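Local atomic coordinates of peptide ABC transporter, peptide-binding protein (Thermus thermophilus, PDB entry 2D5W), a protein that binds oligopeptides, here a pentapeptide, and probably hands them to an ABC transporter for uptake across the membrane. Residues A[18-24]-A[193-197]; A[26-30]-A[443-449]; A[169-173]-A[188-192]; A[102-108]-A[154-160]; A[31-35]-A[270-274]. The contacts are given in a common frame with arbitrary orientation. Numbering follows the deposited sequence.

Contact 1: residues A[18-24]-A[193-197]; sequences VLAGDFL and FLKFA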
# COMPACT_ATOMS: atom_id res chain seq x y z
N VAL A 18 3.54 -13.45 -1.30
CA VAL A 18 4.90 -13.75 -1.78
C VAL A 18 5.82 -12.80 -1.03
O VAL A 18 5.36 -11.83 -0.41
CB VAL A 18 5.05 -13.52 -3.31
CG1 VAL A 18 4.22 -14.54 -4.07
CG2 VAL A 18 4.65 -12.11 -3.69
N LEU A 19 7.13 -13.06 -1.08
CA LEU A 19 8.07 -12.24 -0.33
C LEU A 19 9.45 -12.16 -0.97
O LEU A 19 9.89 -13.09 -1.64
CB LEU A 19 8.21 -12.81 1.08
CG LEU A 19 9.02 -12.06 2.14
CD1 LEU A 19 8.21 -10.88 2.64
CD2 LEU A 19 9.34 -13.00 3.30
N ALA A 20 10.12 -11.03 -0.75
CA ALA A 20 11.49 -10.79 -1.19
C ALA A 20 11.81 -10.67 -2.68
O ALA A 20 12.36 -9.66 -3.11
CB ALA A 20 12.41 -11.85 -0.56
N GLY A 21 11.50 -11.70 -3.46
CA GLY A 21 11.80 -11.68 -4.88
C GLY A 21 10.91 -10.82 -5.76
O GLY A 21 11.29 -10.46 -6.87
N ASP A 22 9.72 -10.50 -5.26
CA ASP A 22 8.74 -9.69 -5.98
C ASP A 22 9.09 -8.22 -5.71
O ASP A 22 8.27 -7.45 -5.21
CB ASP A 22 7.34 -10.04 -5.44
CG ASP A 22 6.21 -9.29 -6.11
OD1 ASP A 22 6.25 -9.07 -7.33
OD2 ASP A 22 5.26 -8.93 -5.38
N PHE A 23 10.31 -7.84 -6.07
CA PHE A 23 10.81 -6.50 -5.77
C PHE A 23 10.16 -5.30 -6.44
O PHE A 23 10.39 -4.17 -6.01
CB PHE A 23 12.35 -6.46 -5.90
CG PHE A 23 12.88 -6.60 -7.30
CD1 PHE A 23 12.92 -5.50 -8.15
CD2 PHE A 23 13.40 -7.81 -7.74
CE1 PHE A 23 13.48 -5.61 -9.42
CE2 PHE A 23 13.96 -7.92 -9.02
CZ PHE A 23 14.00 -6.81 -9.86
N LEU A 24 9.36 -5.53 -7.48
CA LEU A 24 8.64 -4.42 -8.11
C LEU A 24 7.20 -4.44 -7.59
O LEU A 24 6.38 -3.61 -7.97
CB LEU A 24 8.66 -4.54 -9.64
CG LEU A 24 10.02 -4.30 -10.30
CD1 LEU A 24 9.87 -4.41 -11.81
CD2 LEU A 24 10.57 -2.93 -9.91
N PHE A 193 9.54 -13.64 -11.01
CA PHE A 193 9.55 -13.25 -9.61
C PHE A 193 9.19 -14.42 -8.69
O PHE A 193 9.78 -14.58 -7.62
CB PHE A 193 8.58 -12.08 -9.38
CG PHE A 193 8.94 -10.84 -10.15
CD1 PHE A 193 10.12 -10.15 -9.88
CD2 PHE A 193 8.10 -10.38 -11.16
CE1 PHE A 193 10.46 -9.02 -10.62
CE2 PHE A 193 8.44 -9.25 -11.90
CZ PHE A 193 9.62 -8.57 -11.63
N LEU A 194 8.23 -15.24 -9.11
CA LEU A 194 7.81 -16.37 -8.28
C LEU A 194 8.93 -17.36 -7.97
O LEU A 194 8.92 -17.99 -6.91
CB LEU A 194 6.63 -17.10 -8.94
CG LEU A 194 5.31 -16.32 -8.92
CD1 LEU A 194 4.26 -17.04 -9.75
CD2 LEU A 194 4.84 -16.14 -7.48
N LYS A 195 9.89 -17.51 -8.88
CA LYS A 195 11.00 -18.42 -8.64
C LYS A 195 11.82 -17.98 -7.43
O LYS A 195 12.54 -18.78 -6.82
CB LYS A 195 11.91 -18.50 -9.86
CG LYS A 195 11.37 -19.36 -10.99
CD LYS A 195 12.38 -19.49 -12.12
CE LYS A 195 11.85 -20.39 -13.22
NZ LYS A 195 10.56 -19.89 -13.78
N PHE A 196 11.69 -16.71 -7.07
CA PHE A 196 12.44 -16.13 -5.95
C PHE A 196 11.53 -15.57 -4.86
O PHE A 196 12.00 -14.79 -4.02
CB PHE A 196 13.31 -14.98 -6.46
CG PHE A 196 14.29 -15.37 -7.52
CD1 PHE A 196 15.55 -15.85 -7.19
CD2 PHE A 196 13.96 -15.25 -8.87
CE1 PHE A 196 16.48 -16.19 -8.17
CE2 PHE A 196 14.87 -15.59 -9.87
CZ PHE A 196 16.13 -16.06 -9.52
N ALA A 197 10.26 -15.96 -4.82
CA ALA A 197 9.37 -15.35 -3.84
C ALA A 197 8.36 -16.23 -3.12
O ALA A 197 7.55 -15.70 -2.35
CB ALA A 197 8.65 -14.17 -4.50
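F193, in the last turn of helix 182-194, is the apolar centre. Its ring edge points at the face of the F23 ring, a T-shaped pair with centroids 5.6 Å apart and planes at 88°, and its CZ lies 4.2 Å from L24 CD1. At the other end V18 packs on A197 (CB to CB, 3.8 Å) and reaches L194, CG1 to CD2 at 3.8 Å. In this family 5 solute-binding protein, of the periplasmic-binding-protein clan, residues 18-24 are part of the long loop from strand 7-12 to helix 31-40 and pass over the end of helix 182-194. Their turn brings G21 close against the other backbone: a CB there would clash with F196 O, and G21 CA instead makes a CA-H...O contact with that oxygen at 3.2 Å. Polar closure comes from L19 N, which donates to A197 O at 3.0 Å. D22, centre of an inverse gamma turn, sends its carboxylate to the backbone N of I27 and S28 and to K33.

Contact 2: residues A[26-30]-A[443-449]; sequences VISNQ and SAVVFAD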
# COMPACT_ATOMS: atom_id res chain seq x y z
N VAL A 26 4.74 -6.40 -8.18
CA VAL A 26 3.73 -6.63 -9.19
C VAL A 26 2.78 -7.77 -8.85
O VAL A 26 1.64 -7.78 -9.31
CB VAL A 26 4.36 -6.88 -10.59
CG1 VAL A 26 5.31 -5.74 -10.94
CG2 VAL A 26 5.08 -8.21 -10.61
N ILE A 27 3.24 -8.74 -8.05
CA ILE A 27 2.39 -9.85 -7.65
C ILE A 27 1.61 -9.45 -6.40
O ILE A 27 0.41 -9.69 -6.30
CB ILE A 27 3.20 -11.13 -7.36
CG1 ILE A 27 3.92 -11.57 -8.64
CG2 ILE A 27 2.29 -12.24 -6.85
CD1 ILE A 27 4.72 -12.85 -8.51
N SER A 28 2.31 -8.84 -5.44
CA SER A 28 1.67 -8.37 -4.22
C SER A 28 2.25 -7.04 -3.78
O SER A 28 3.47 -6.87 -3.71
CB SER A 28 1.83 -9.36 -3.07
OG SER A 28 1.37 -8.74 -1.87
N ASN A 29 1.36 -6.11 -3.47
CA ASN A 29 1.77 -4.81 -2.98
C ASN A 29 1.14 -4.62 -1.60
O ASN A 29 0.89 -3.50 -1.16
CB ASN A 29 1.32 -3.71 -3.95
CG ASN A 29 1.88 -2.36 -3.58
OD1 ASN A 29 3.02 -2.25 -3.14
ND2 ASN A 29 1.08 -1.32 -3.76
N GLN A 30 0.88 -5.73 -0.92
CA GLN A 30 0.30 -5.71 0.42
C GLN A 30 1.13 -4.87 1.38
O GLN A 30 2.36 -4.95 1.38
CB GLN A 30 0.25 -7.12 1.00
CG GLN A 30 -0.79 -8.04 0.43
CD GLN A 30 -0.48 -9.48 0.77
OE1 GLN A 30 0.44 -10.07 0.21
NE2 GLN A 30 -1.22 -10.04 1.72
N SER A 443 -6.33 -11.69 2.92
CA SER A 443 -5.54 -10.62 2.33
C SER A 443 -4.61 -11.19 1.26
O SER A 443 -4.46 -10.63 0.18
CB SER A 443 -4.73 -9.93 3.44
OG SER A 443 -3.69 -9.12 2.93
N ALA A 444 -3.99 -12.33 1.57
CA ALA A 444 -3.05 -12.98 0.65
C ALA A 444 -3.72 -13.40 -0.66
O ALA A 444 -3.03 -13.66 -1.65
CB ALA A 444 -2.41 -14.18 1.33
N VAL A 445 -5.04 -13.48 -0.65
CA VAL A 445 -5.79 -13.85 -1.85
C VAL A 445 -6.35 -12.63 -2.57
O VAL A 445 -6.07 -12.42 -3.76
CB VAL A 445 -6.98 -14.79 -1.50
CG1 VAL A 445 -7.85 -15.01 -2.73
CG2 VAL A 445 -6.45 -16.13 -0.99
N VAL A 446 -7.10 -11.79 -1.87
CA VAL A 446 -7.71 -10.63 -2.51
C VAL A 446 -6.76 -9.53 -2.96
O VAL A 446 -7.09 -8.77 -3.87
CB VAL A 446 -8.83 -10.00 -1.63
CG1 VAL A 446 -9.89 -11.04 -1.31
CG2 VAL A 446 -8.24 -9.42 -0.34
N PHE A 447 -5.58 -9.46 -2.35
CA PHE A 447 -4.62 -8.43 -2.73
C PHE A 447 -3.55 -8.93 -3.69
O PHE A 447 -2.61 -8.20 -4.01
CB PHE A 447 -4.00 -7.81 -1.47
CG PHE A 447 -4.99 -7.09 -0.59
CD1 PHE A 447 -4.85 -7.14 0.79
CD2 PHE A 447 -6.05 -6.37 -1.13
CE1 PHE A 447 -5.75 -6.49 1.63
CE2 PHE A 447 -6.97 -5.71 -0.30
CZ PHE A 447 -6.81 -5.77 1.08
N ALA A 448 -3.68 -10.17 -4.14
CA ALA A 448 -2.74 -10.72 -5.12
C ALA A 448 -3.17 -10.12 -6.47
O ALA A 448 -4.37 -9.91 -6.70
CB ALA A 448 -2.83 -12.24 -5.16
N ASP A 449 -2.20 -9.86 -7.34
CA ASP A 449 -2.49 -9.26 -8.64
C ASP A 449 -3.63 -9.90 -9.41
O ASP A 449 -4.48 -9.19 -9.96
CB ASP A 449 -1.22 -9.23 -9.52
CG ASP A 449 -0.65 -10.62 -9.82
OD1 ASP A 449 0.20 -10.70 -10.74
OD2 ASP A 449 -1.02 -11.63 -9.18
O HOH W 1 -1.45 -6.94 -6.39
O HOH W 2 -1.40 -5.79 -3.34
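The irregular segment 26-30 runs past the short link 447-448 between helix 443-446 and the helix that starts at D449, I27 lying nearest D449 and S28 nearest A448, with CA atoms 5.0 and 5.1 Å apart. The firm backbone link is D449 N to I27 O, a 2.8 Å hydrogen bond, and A448 CA adds a CA-H...O contact to the same oxygen at 3.5 Å. Farther along, a water accepts from N29 N at 2.8 Å and donates to F447 O, also at 2.8 Å, bridging the two backbones.

Among the side chains, Q30 does most of the work. Its NE2 donates to S443 OG at 2.9 Å, while its CG rests 3.7 Å from F447 CB. S28 holds the amide in place through OG, which donates to Q30 OE1 at 2.6 Å and accepts from Q30 N at 3.2 Å; the latter closes an ST turn just ahead of helix 31-40. S443 OG is also bonded to Q14, and D449 forms a salt bridge with R190.

N29 packs on the backbone of the bound peptide and F447 on one of its apolar side chains, so the contact borders the binding site. I27 leans on helix 182-194 through R190, F193 and L194, whereas F447 faces strand 463-469, its ring edge-to-face with F466, and touches I452 of helix 449-452.

Contact 3: residues A[169-173]-A[188-192]; sequences VKAAA and LYRNF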
# COMPACT_ATOMS: atom_id res chain seq x y z
N VAL A 169 14.83 -15.07 -19.08
CA VAL A 169 13.49 -14.51 -19.22
C VAL A 169 13.46 -13.50 -20.36
O VAL A 169 12.54 -13.51 -21.18
CB VAL A 169 13.02 -13.85 -17.90
CG1 VAL A 169 11.69 -13.13 -18.11
CG2 VAL A 169 12.88 -14.91 -16.82
N LYS A 170 14.47 -12.63 -20.42
CA LYS A 170 14.54 -11.63 -21.48
C LYS A 170 14.59 -12.30 -22.85
O LYS A 170 13.93 -11.85 -23.79
CB LYS A 170 15.78 -10.75 -21.32
CG LYS A 170 15.68 -9.73 -20.20
CD LYS A 170 16.79 -8.69 -20.32
CE LYS A 170 18.17 -9.31 -20.24
NZ LYS A 170 19.24 -8.29 -20.39
N ALA A 171 15.39 -13.35 -22.96
CA ALA A 171 15.52 -14.07 -24.23
C ALA A 171 14.17 -14.62 -24.66
O ALA A 171 13.81 -14.55 -25.83
CB ALA A 171 16.54 -15.20 -24.09
N ALA A 172 13.42 -15.15 -23.70
CA ALA A 172 12.11 -15.71 -23.99
C ALA A 172 11.10 -14.62 -24.35
O ALA A 172 10.23 -14.81 -25.19
CB ALA A 172 11.60 -16.51 -22.80
N ALA A 173 11.24 -13.46 -23.71
CA ALA A 173 10.34 -12.34 -23.96
C ALA A 173 10.47 -11.76 -25.37
O ALA A 173 9.53 -11.16 -25.88
CB ALA A 173 10.58 -11.24 -22.93
N LEU A 188 5.08 -14.85 -18.12
CA LEU A 188 6.53 -14.97 -18.15
C LEU A 188 7.17 -14.16 -17.04
O LEU A 188 8.03 -14.65 -16.30
CB LEU A 188 7.07 -14.50 -19.50
CG LEU A 188 8.58 -14.65 -19.71
CD1 LEU A 188 8.92 -16.12 -19.95
CD2 LEU A 188 9.01 -13.82 -20.90
N TYR A 189 6.76 -12.90 -16.91
CA TYR A 189 7.33 -12.04 -15.89
C TYR A 189 6.90 -12.43 -14.48
O TYR A 189 7.71 -12.38 -13.55
CB TYR A 189 6.99 -10.58 -16.17
CG TYR A 189 7.67 -10.02 -17.40
CD1 TYR A 189 9.00 -10.34 -17.69
CD2 TYR A 189 7.01 -9.14 -18.26
CE1 TYR A 189 9.65 -9.79 -18.80
CE2 TYR A 189 7.65 -8.59 -19.36
CZ TYR A 189 8.97 -8.92 -19.63
OH TYR A 189 9.60 -8.37 -20.72
N ARG A 190 5.65 -12.84 -14.29
CA ARG A 190 5.20 -13.26 -12.96
C ARG A 190 6.02 -14.46 -12.51
O ARG A 190 6.47 -14.52 -11.37
CB ARG A 190 3.72 -13.64 -12.95
CG ARG A 190 2.75 -12.50 -13.21
CD ARG A 190 1.29 -12.97 -13.10
NE ARG A 190 0.83 -13.09 -11.72
CZ ARG A 190 0.69 -14.24 -11.06
NH1 ARG A 190 0.99 -15.39 -11.64
NH2 ARG A 190 0.24 -14.23 -9.81
N ASN A 191 6.21 -15.42 -13.41
CA ASN A 191 6.96 -16.62 -13.08
C ASN A 191 8.40 -16.32 -12.70
O ASN A 191 8.99 -17.03 -11.89
CB ASN A 191 6.90 -17.63 -14.24
CG ASN A 191 5.52 -18.24 -14.41
OD1 ASN A 191 4.69 -18.17 -13.51
ND2 ASN A 191 5.28 -18.86 -15.56
N PHE A 192 8.97 -15.27 -13.28
CA PHE A 192 10.33 -14.87 -12.96
C PHE A 192 10.41 -14.54 -11.47
O PHE A 192 11.23 -15.09 -10.74
CB PHE A 192 10.73 -13.66 -13.80
CG PHE A 192 11.98 -12.96 -13.31
CD1 PHE A 192 13.20 -13.63 -13.25
CD2 PHE A 192 11.92 -11.63 -12.91
CE1 PHE A 192 14.34 -12.98 -12.80
CE2 PHE A 192 13.06 -10.98 -12.45
CZ PHE A 192 14.27 -11.65 -12.40
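Helices 159-173 and 182-194 form an antiparallel helical hairpin, consecutive in the chain, and this contact joins the last turn of the first to the second half of the next. The two short segments run at 173° to each other with axes 10.6 Å apart, a separation bridged by apolar side chains.

V169 comes first and is the main wedge. Its CG1 lies 3.8 Å from L188 CG and 3.9 Å from Y189 CD1, while its CG2 meets F192 CD1 at 3.8 Å, so the two methyls together touch three residues spread over one turn of the partner helix. One turn back on helix 159-173, the W166 ring meets F192 too. K170 and A171 point away from the hairpin partner; K170 instead makes salt bridges with E109 and with E167 of its own helix. At A172 the chain has come round again, and its CB meets L188 CD1 at 3.9 Å on the exposed margin of the interface. A173 closes the row, fitting its small side chain beside both L188 and the Y189 ring.

The partner helix has ties outside the hairpin as well: Y189 OH bonds to the backbone oxygen of K114, and R190 turns away to a salt bridge with D449. At the end of the segment, L188 CD2 sits 3.6 Å from A173 CB and also 3.6 Å from A173 N.

Contact 4: residues A[102-108]-A[154-160]; sequences EDVAFYF and NTYAPKH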
# COMPACT_ATOMS: atom_id res chain seq x y z
N GLU A 102 25.69 -2.39 -9.97
CA GLU A 102 25.21 -3.42 -10.90
C GLU A 102 23.83 -3.86 -10.42
O GLU A 102 22.97 -4.23 -11.22
CB GLU A 102 26.17 -4.61 -10.95
CG GLU A 102 27.55 -4.23 -11.46
CD GLU A 102 28.39 -5.42 -11.88
OE1 GLU A 102 29.63 -5.30 -11.87
OE2 GLU A 102 27.81 -6.47 -12.23
N ASP A 103 23.61 -3.80 -9.10
CA ASP A 103 22.32 -4.15 -8.52
C ASP A 103 21.30 -3.07 -8.88
O ASP A 103 20.10 -3.35 -9.00
CB ASP A 103 22.46 -4.27 -7.00
CG ASP A 103 23.35 -5.43 -6.59
OD1 ASP A 103 24.15 -5.27 -5.63
OD2 ASP A 103 23.24 -6.50 -7.22
N VAL A 104 21.77 -1.84 -9.04
CA VAL A 104 20.90 -0.73 -9.42
C VAL A 104 20.54 -0.85 -10.90
O VAL A 104 19.37 -0.71 -11.28
CB VAL A 104 21.60 0.64 -9.18
CG1 VAL A 104 20.71 1.77 -9.66
CG2 VAL A 104 21.91 0.81 -7.70
N ALA A 105 21.53 -1.11 -11.74
CA ALA A 105 21.29 -1.26 -13.17
C ALA A 105 20.30 -2.40 -13.42
O ALA A 105 19.43 -2.30 -14.27
CB ALA A 105 22.59 -1.52 -13.90
N PHE A 106 20.46 -3.48 -12.66
CA PHE A 106 19.60 -4.64 -12.79
C PHE A 106 18.15 -4.27 -12.45
O PHE A 106 17.23 -4.59 -13.21
CB PHE A 106 20.10 -5.76 -11.87
CG PHE A 106 19.18 -6.92 -11.77
CD1 PHE A 106 18.83 -7.65 -12.90
CD2 PHE A 106 18.63 -7.29 -10.54
CE1 PHE A 106 17.94 -8.73 -12.81
CE2 PHE A 106 17.75 -8.36 -10.44
CZ PHE A 106 17.41 -9.08 -11.57
N TYR A 107 17.96 -3.59 -11.33
CA TYR A 107 16.63 -3.15 -10.91
C TYR A 107 15.96 -2.35 -12.04
O TYR A 107 14.80 -2.59 -12.38
CB TYR A 107 16.77 -2.28 -9.66
CG TYR A 107 15.48 -1.68 -9.14
CD1 TYR A 107 14.68 -2.36 -8.22
CD2 TYR A 107 15.06 -0.41 -9.56
CE1 TYR A 107 13.51 -1.79 -7.73
CE2 TYR A 107 13.89 0.16 -9.08
CZ TYR A 107 13.12 -0.54 -8.17
OH TYR A 107 11.96 0.03 -7.68
N PHE A 108 16.70 -1.41 -12.61
CA PHE A 108 16.15 -0.59 -13.69
C PHE A 108 15.83 -1.37 -14.96
O PHE A 108 14.83 -1.09 -15.62
CB PHE A 108 17.08 0.58 -14.00
CG PHE A 108 16.79 1.81 -13.20
CD1 PHE A 108 17.24 1.93 -11.89
CD2 PHE A 108 15.98 2.82 -13.72
CE1 PHE A 108 16.90 3.03 -11.11
CE2 PHE A 108 15.64 3.93 -12.95
CZ PHE A 108 16.10 4.04 -11.65
N ASN A 154 14.86 3.22 -2.79
CA ASN A 154 15.35 1.86 -2.85
C ASN A 154 15.19 1.42 -4.29
O ASN A 154 14.10 1.01 -4.71
CB ASN A 154 14.52 0.96 -1.92
CG ASN A 154 15.05 -0.46 -1.85
OD1 ASN A 154 14.67 -1.23 -0.97
ND2 ASN A 154 15.91 -0.81 -2.79
N THR A 155 16.26 1.54 -5.05
CA THR A 155 16.24 1.16 -6.46
C THR A 155 17.35 0.16 -6.78
O THR A 155 18.27 0.47 -7.53
CB THR A 155 16.38 2.40 -7.37
OG1 THR A 155 17.58 3.10 -7.03
CG2 THR A 155 15.19 3.33 -7.20
N TYR A 156 17.26 -1.03 -6.21
CA TYR A 156 18.25 -2.06 -6.48
C TYR A 156 17.71 -3.43 -6.10
O TYR A 156 16.77 -3.55 -5.31
CB TYR A 156 19.56 -1.76 -5.73
CG TYR A 156 19.52 -1.99 -4.24
CD1 TYR A 156 20.13 -3.10 -3.67
CD2 TYR A 156 18.86 -1.10 -3.40
CE1 TYR A 156 20.09 -3.32 -2.30
CE2 TYR A 156 18.81 -1.31 -2.02
CZ TYR A 156 19.43 -2.42 -1.48
OH TYR A 156 19.39 -2.65 -0.12
N ALA A 157 18.30 -4.47 -6.69
CA ALA A 157 17.91 -5.85 -6.44
C ALA A 157 19.19 -6.67 -6.63
O ALA A 157 20.10 -6.23 -7.32
CB ALA A 157 16.83 -6.29 -7.42
N PRO A 158 19.26 -7.88 -6.03
CA PRO A 158 20.47 -8.70 -6.16
C PRO A 158 20.73 -9.34 -7.52
O PRO A 158 20.25 -10.44 -7.81
CB PRO A 158 20.31 -9.73 -5.05
CG PRO A 158 18.82 -9.94 -5.02
CD PRO A 158 18.26 -8.54 -5.18
N LYS A 159 21.52 -8.65 -8.33
CA LYS A 159 21.84 -9.12 -9.67
C LYS A 159 22.55 -10.47 -9.70
O LYS A 159 22.23 -11.32 -10.54
CB LYS A 159 22.69 -8.09 -10.40
CG LYS A 159 23.07 -8.50 -11.82
CD LYS A 159 24.05 -7.51 -12.43
CE LYS A 159 24.54 -7.98 -13.79
NZ LYS A 159 25.51 -7.02 -14.38
N HIS A 160 23.50 -10.69 -8.79
CA HIS A 160 24.23 -11.96 -8.80
C HIS A 160 23.32 -13.15 -8.51
O HIS A 160 23.65 -14.28 -8.85
CB HIS A 160 25.42 -11.93 -7.82
CG HIS A 160 25.04 -11.91 -6.37
ND1 HIS A 160 24.52 -10.79 -5.75
CD2 HIS A 160 25.16 -12.85 -5.41
CE1 HIS A 160 24.33 -11.05 -4.47
NE2 HIS A 160 24.72 -12.30 -4.24
O HOH W 3 24.97 -8.49 -7.06
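D103 supplies the central polar links. Its OD2 accepts from K159 N at 3.0 Å, the first N-H of helix 159-173, and its backbone O accepts from A157 N at 3.1 Å although it also serves Y107 N inside its own helix. A water extends the reach of OD2: it donates to D103 OD2 at 2.6 Å and accepts from H160 N at 3.2 Å, while lying 2.7 Å from H160 ND1. The other carboxylate oxygen, D103 OD1, is taken by W93 NE1 and T100 N. At the exposed edge E102 OE2 and K159 NZ form a salt bridge at 3.2 Å.

Around these bonds the extended residues 155-157, the lead-in to helix 159-173, lie against helix 101-112, with Y156 CA only 4.2 Å from V104 CA. Two CH-pi contacts fix the packing: T155 CA sits over the Y107 ring, 3.7 Å from its centroid, and K159 CA over the F106 ring at 4.2 Å. F106 CD2 also reaches A157 CB at 3.7 Å, and V104 CG2 meets Y156 CB at 4.0 Å. Y156 turns away, its OH bonded to A42 and S210.

V104 and F108 also pack on strands 127-131 and 136-141, and the F108 ring meets W124 edge-to-face, as F106 meets W166 of helix 159-173. F23 packs on A157 and Y107, and W93 on P158, Y156 and H160, so both loops touch the two segments together.

Contact 5: residues A[31-35]-A[270-274]; sequences AIKSE and TSSVS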
# COMPACT_ATOMS: atom_id res chain seq x y z
N ALA A 31 0.45 -4.09 2.21
CA ALA A 31 1.14 -3.28 3.20
C ALA A 31 1.96 -4.18 4.14
O ALA A 31 3.07 -3.83 4.51
CB ALA A 31 0.13 -2.46 4.00
N ILE A 32 1.42 -5.34 4.51
CA ILE A 32 2.15 -6.21 5.42
C ILE A 32 3.45 -6.70 4.79
O ILE A 32 4.47 -6.82 5.48
CB ILE A 32 1.27 -7.42 5.91
CG1 ILE A 32 2.06 -8.26 6.92
CG2 ILE A 32 0.83 -8.28 4.74
CD1 ILE A 32 2.50 -7.51 8.16
N LYS A 33 3.43 -6.96 3.49
CA LYS A 33 4.62 -7.40 2.78
C LYS A 33 5.70 -6.31 2.82
O LYS A 33 6.86 -6.58 3.12
CB LYS A 33 4.25 -7.75 1.34
CG LYS A 33 5.40 -8.15 0.43
CD LYS A 33 4.84 -8.63 -0.91
CE LYS A 33 5.92 -8.87 -1.95
NZ LYS A 33 6.26 -7.63 -2.71
N SER A 34 5.31 -5.07 2.55
CA SER A 34 6.26 -3.97 2.58
C SER A 34 6.83 -3.73 3.97
O SER A 34 8.01 -3.44 4.12
CB SER A 34 5.60 -2.70 2.06
OG SER A 34 5.52 -2.72 0.64
N GLU A 35 5.99 -3.83 4.99
CA GLU A 35 6.45 -3.62 6.36
C GLU A 35 7.51 -4.65 6.73
O GLU A 35 8.58 -4.31 7.24
CB GLU A 35 5.29 -3.70 7.34
CG GLU A 35 5.68 -3.35 8.76
CD GLU A 35 4.56 -3.63 9.73
OE1 GLU A 35 4.47 -4.77 10.23
OE2 GLU A 35 3.76 -2.71 9.99
N THR A 270 2.73 -5.04 17.90
CA THR A 270 1.83 -5.31 16.79
C THR A 270 2.26 -4.56 15.53
O THR A 270 2.91 -3.51 15.58
CB THR A 270 0.38 -4.94 17.13
OG1 THR A 270 0.32 -3.59 17.60
CG2 THR A 270 -0.17 -5.88 18.20
N SER A 271 1.91 -5.15 14.40
CA SER A 271 2.20 -4.64 13.07
C SER A 271 1.23 -3.51 12.73
O SER A 271 0.25 -3.28 13.43
CB SER A 271 2.02 -5.79 12.07
OG SER A 271 1.96 -5.36 10.72
N SER A 272 1.52 -2.79 11.65
CA SER A 272 0.62 -1.74 11.19
C SER A 272 -0.60 -2.45 10.59
O SER A 272 -1.63 -1.82 10.35
CB SER A 272 1.29 -0.87 10.12
OG SER A 272 1.56 -1.61 8.93
N VAL A 273 -0.48 -3.75 10.35
CA VAL A 273 -1.58 -4.55 9.81
C VAL A 273 -1.89 -5.61 10.87
O VAL A 273 -1.45 -6.76 10.79
CB VAL A 273 -1.21 -5.23 8.47
CG1 VAL A 273 -2.43 -5.93 7.90
CG2 VAL A 273 -0.69 -4.19 7.49
N SER A 274 -2.67 -5.21 11.87
CA SER A 274 -3.00 -6.10 12.97
C SER A 274 -4.41 -5.88 13.49
O SER A 274 -5.38 -6.35 12.90
CB SER A 274 -1.97 -5.94 14.09
OG SER A 274 -1.84 -4.59 14.50
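The carboxylate of E35, one turn into helix 31-40, is the hub for the loop 270-274. Its OE1 accepts from S271 OG at 2.6 Å and from the hydroxyl of Y249. Its OE2 takes two hydrogen bonds from S272, from N at 2.8 Å and from OG at 2.7 Å. Both oxygens are thus doubly served by neutral donors.

The loop also satisfies itself: S271 OG accepts from V273 N at 2.9 Å, an ST turn, and S274 OG donates to S271 O at 2.7 Å. Beyond it, backbone bonds tie S271 to G11 and V273 to S13, continuing the parallel pairing of strands 7-12 and 269-270. Apolar packing is modest, with V273 CG2 4.0 Å from A31 CB and 4.1 Å from I32 CB.

The bound peptide lies against this junction. A31 bonds to its backbone, S272 O accepts from a basic side chain, and that type of side chain also packs on A31, S34 and V273. With four hydrogen bonds from Y249, S271 and S272 converging on it, the buried carboxylate of E35 is probably ionised, holding helix and loop in fixed relation where they line the peptide site.

From the N terminus, strand 7-12 leads into the loop and helix that supply contacts 1, 2 and 5 in turn. Contact 4 closes early, joining helix 101-112 to the start of helix 159-173; contact 3 then closes the short hairpin to helix 182-194. Both lie within the longer loop of contact 1, which closes at the end of that helix. Contact 5 closes next, at the end of strand 269-270, also enclosing contacts 3 and 4, and contact 2 last, around helix 443-446, enclosing contacts 3, 4 and 5. Contact 1 crosses both contacts 2 and 5. The run 18-35 thereby ties the helices of contacts 1, 3 and 4 to the sheet of strand 7-12 and to helix 443-446.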